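Local structure of ferulic acid decarboxylase 1 (Candida dubliniensis, 4ZAD) at residues 198-203 against 402-407. The protein probably catalyses the reversible decarboxylation of aromatic acrylic acids such as ferulic, p-coumaric and cinnamic acid to the corresponding vinyl compounds, using prenylated FMN and manganese. Residues are numbered along the deposited sequence; the frame is centred on the assembly and turned at random.
Sequences VKQVSD and ECYKVC. With 4LU (1-deoxy-5-O-phosphono-1-(3,3,4,5-tetramethyl-9,11-dioxo-2,3,8,9,10,11-hexahydro-7H-quinolino[1,8-fg]pteridin-12-ium-7-y l)-D-ribitol), chain E.
Q200 and Y404 approach each other from opposite directions across a thin interface, the amide of the one reaching out from helix 197-207 and the phenol of the other from the loop that follows helix 386-399. Their closest atoms, Q200 OE1 and Y404 OH, lie 3.4 Å apart without forming a hydrogen bond, and the amide and ring planes are turned 34° against each other. Q200 reaches Y404 because its chain is extended beyond CG (chi2 -174°). The backbones stay well separated, with 11.3 Å between the CA atoms of Q200 and K405, and only 71 Å² is buried in all.

The polar link between the two side chains is indirect. Y404 OH hydrogen-bonds D236, whose carboxylate also takes a weak bond from Q200 NE2, while Q200 OE1 has a weak bond with H197 at the start of its own helix. The amide oxygen also makes a loose van der Waals approach to the K405 methylene chain, Q200 OE1 coming to 4.2 Å from K405 CD. Within the 402-407 loop, K405 CB sits over the centre of one face of the ring of its sequence neighbour Y404, 3.9 Å above its plane.

Alongside Q200 and Y404, K405 turns to the cofactor. Its chain runs straight as far as CE and bends at the last torsion (chi4 -62°), bringing NZ to 2.7 Å from O3P of the 4LU phosphate in a hydrogen bond. The ammonium group probably offsets part of the phosphate's negative charge, with manganese and potassium ions also nearby. H197 N and Q196 NE2 also hydrogen-bond the cofactor.

The N-terminal end of helix 197-207 and the K405 loop thus face each other at the phosphate end of the prenylated-FMN site, where the Rift-related and C-terminal domains of this UbiD-family decarboxylase meet.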
loop_
_atom_site.group_PDB
_atom_site.type_symbol
_atom_site.label_atom_id
_atom_site.label_comp_id
_atom_site.label_asym_id
_atom_site.label_seq_id
_atom_site.Cartn_x
_atom_site.Cartn_y
_atom_site.Cartn_z
ATOM N N VAL A 198 4.433 13.879 29.881
ATOM C CA VAL A 198 4.950 15.232 30.189
ATOM C C VAL A 198 3.840 16.087 30.790
ATOM O O VAL A 198 4.123 16.919 31.643
ATOM C CB VAL A 198 5.581 15.971 28.988
ATOM C CG1 VAL A 198 6.904 15.357 28.607
ATOM C CG2 VAL A 198 4.677 15.950 27.821
ATOM N N LYS A 199 2.590 15.858 30.352
ATOM C CA LYS A 199 1.407 16.533 30.915
ATOM C C LYS A 199 0.887 15.937 32.216
ATOM O O LYS A 199 0.637 16.661 33.128
ATOM C CB LYS A 199 0.254 16.544 29.905
ATOM C CG LYS A 199 -1.025 17.143 30.438
ATOM C CD LYS A 199 -1.649 18.110 29.468
ATOM C CE LYS A 199 -2.782 18.926 30.148
ATOM N NZ LYS A 199 -3.664 18.031 30.981
ATOM N N GLN A 200 0.687 14.622 32.275
ATOM C CA GLN A 200 0.329 13.944 33.525
ATOM C C GLN A 200 1.172 14.394 34.707
ATOM O O GLN A 200 0.636 14.783 35.758
ATOM C CB GLN A 200 0.384 12.414 33.381
ATOM C CG GLN A 200 -0.861 11.879 32.694
ATOM C CD GLN A 200 -0.958 10.365 32.626
ATOM O OE1 GLN A 200 -1.121 9.811 31.529
ATOM N NE2 GLN A 200 -0.872 9.692 33.772
ATOM N N VAL A 201 2.489 14.382 34.501
ATOM C CA VAL A 201 3.451 14.681 35.560
ATOM C C VAL A 201 3.396 16.147 35.925
ATOM O O VAL A 201 3.397 16.491 37.090
ATOM C CB VAL A 201 4.878 14.282 35.174
ATOM C CG1 VAL A 201 5.811 14.574 36.311
ATOM C CG2 VAL A 201 4.942 12.805 34.845
ATOM N N SER A 202 3.318 17.012 34.932
ATOM C CA SER A 202 3.286 18.426 35.211
ATOM C C SER A 202 1.909 18.829 35.781
ATOM O O SER A 202 1.841 19.831 36.525
ATOM C CB SER A 202 3.646 19.237 33.964
ATOM O OG SER A 202 2.825 18.907 32.847
ATOM N N ASP A 203 0.851 18.053 35.442
ATOM C CA ASP A 203 -0.511 18.250 35.963
ATOM C C ASP A 203 -0.463 18.137 37.482
ATOM O O ASP A 203 -1.296 18.708 38.157
ATOM C CB ASP A 203 -1.519 17.179 35.489
ATOM C CG ASP A 203 -2.233 17.512 34.177
ATOM O OD1 ASP A 203 -2.126 18.623 33.665
ATOM O OD2 ASP A 203 -2.917 16.600 33.634
ATOM N N GLU A 402 -5.799 0.181 30.412
ATOM C CA GLU A 402 -4.519 -0.345 29.928
ATOM C C GLU A 402 -4.044 0.444 28.706
ATOM O O GLU A 402 -2.925 0.967 28.721
ATOM C CB GLU A 402 -4.587 -1.848 29.568
ATOM C CG GLU A 402 -4.615 -2.809 30.762
ATOM C CD GLU A 402 -5.971 -2.887 31.485
ATOM O OE1 GLU A 402 -7.022 -2.476 30.929
ATOM O OE2 GLU A 402 -5.962 -3.348 32.653
ATOM N N CYS A 403 -4.903 0.535 27.681
ATOM C CA CYS A 403 -4.522 1.035 26.365
ATOM C C CYS A 403 -5.036 2.446 25.960
ATOM O O CYS A 403 -4.713 2.925 24.895
ATOM C CB CYS A 403 -5.012 0.043 25.335
ATOM S SG CYS A 403 -4.513 -1.632 25.674
ATOM N N TYR A 404 -5.820 3.100 26.811
ATOM C CA TYR A 404 -6.428 4.375 26.470
ATOM C C TYR A 404 -5.434 5.371 25.893
ATOM O O TYR A 404 -5.730 6.021 24.901
ATOM C CB TYR A 404 -7.158 4.986 27.689
ATOM C CG TYR A 404 -6.290 5.753 28.636
ATOM C CD1 TYR A 404 -5.528 5.090 29.572
ATOM C CD2 TYR A 404 -6.213 7.153 28.584
ATOM C CE1 TYR A 404 -4.705 5.787 30.462
ATOM C CE2 TYR A 404 -5.382 7.873 29.498
ATOM C CZ TYR A 404 -4.630 7.173 30.420
ATOM O OH TYR A 404 -3.791 7.793 31.324
ATOM N N LYS A 405 -4.269 5.478 26.516
ATOM C CA LYS A 405 -3.202 6.306 26.027
ATOM C C LYS A 405 -2.332 5.601 24.959
ATOM O O LYS A 405 -1.943 6.214 23.923
ATOM C CB LYS A 405 -2.299 6.698 27.195
ATOM C CG LYS A 405 -0.940 7.228 26.761
ATOM C CD LYS A 405 -0.158 7.871 27.907
ATOM C CE LYS A 405 1.216 8.343 27.422
ATOM N NZ LYS A 405 2.038 7.210 26.955
ATOM N N VAL A 406 -1.979 4.342 25.234
ATOM C CA VAL A 406 -1.017 3.625 24.405
ATOM C C VAL A 406 -1.439 3.711 22.944
ATOM O O VAL A 406 -0.618 4.086 22.081
ATOM C CB VAL A 406 -0.884 2.147 24.797
ATOM C CG1 VAL A 406 -0.254 1.366 23.673
ATOM C CG2 VAL A 406 -0.138 1.979 26.152
ATOM N N CYS A 407 -2.709 3.385 22.679
ATOM C CA CYS A 407 -3.248 3.344 21.314
ATOM C C CYS A 407 -3.882 4.660 20.831
ATOM O O CYS A 407 -4.565 4.678 19.825
ATOM C CB CYS A 407 -4.284 2.216 21.182
ATOM S SG CYS A 407 -3.612 0.575 21.540
HETATM C C9 4LU E . 8.256 10.451 19.280
HETATM C C8 4LU E . 9.517 10.488 18.670
HETATM C C7 4LU E . 9.981 11.661 18.057
HETATM C C10 4LU E . 5.899 12.840 20.812
HETATM C C6 4LU E . 9.063 12.834 18.004
HETATM N N3 4LU E . 4.710 15.198 21.508
HETATM C C2 4LU E . 4.434 14.087 22.202
HETATM C C13 4LU E . 10.462 14.719 18.366
HETATM C C5 4LU E . 9.484 14.101 17.395
HETATM C C1 4LU E . 7.200 14.911 18.051
HETATM O O2 4LU E . 3.652 14.192 23.156
HETATM N N1 4LU E . 5.020 12.915 21.856
HETATM C C4 4LU E . 5.554 15.181 20.456
HETATM O O4 4LU E . 5.718 16.294 19.901
HETATM C C4A 4LU E . 6.166 14.011 20.069
HETATM N N5 4LU E . 6.872 13.810 18.667
HETATM C C3 4LU E . 8.431 15.101 17.434
HETATM C C12 4LU E . 10.162 13.959 16.036
HETATM C C5A 4LU E . 7.719 12.716 18.629
HETATM C C7M 4LU E . 11.338 11.757 17.410
HETATM C C8M 4LU E . 10.350 9.236 18.756
HETATM C C9A 4LU E . 7.428 11.577 19.413
HETATM N N10 4LU E . 6.487 11.652 20.499
HETATM C "C1'" 4LU E . 5.711 10.473 20.907
HETATM C "C2'" 4LU E . 6.118 10.113 22.336
HETATM O "O2'" 4LU E . 7.558 10.111 22.416
HETATM C "C3'" 4LU E . 5.537 8.767 22.789
HETATM O "O3'" 4LU E . 4.096 8.840 22.815
HETATM C "C4'" 4LU E . 6.053 8.345 24.182
HETATM O "O4'" 4LU E . 5.238 7.283 24.687
HETATM C "C5'" 4LU E . 5.979 9.501 25.193
HETATM O "O5'" 4LU E . 6.387 9.142 26.498
HETATM P P 4LU E . 5.374 8.883 27.692
HETATM O O2P 4LU E . 6.397 8.778 28.823
HETATM O O3P 4LU E . 4.647 7.589 27.266
HETATM O O1P 4LU E . 4.454 10.085 27.741
#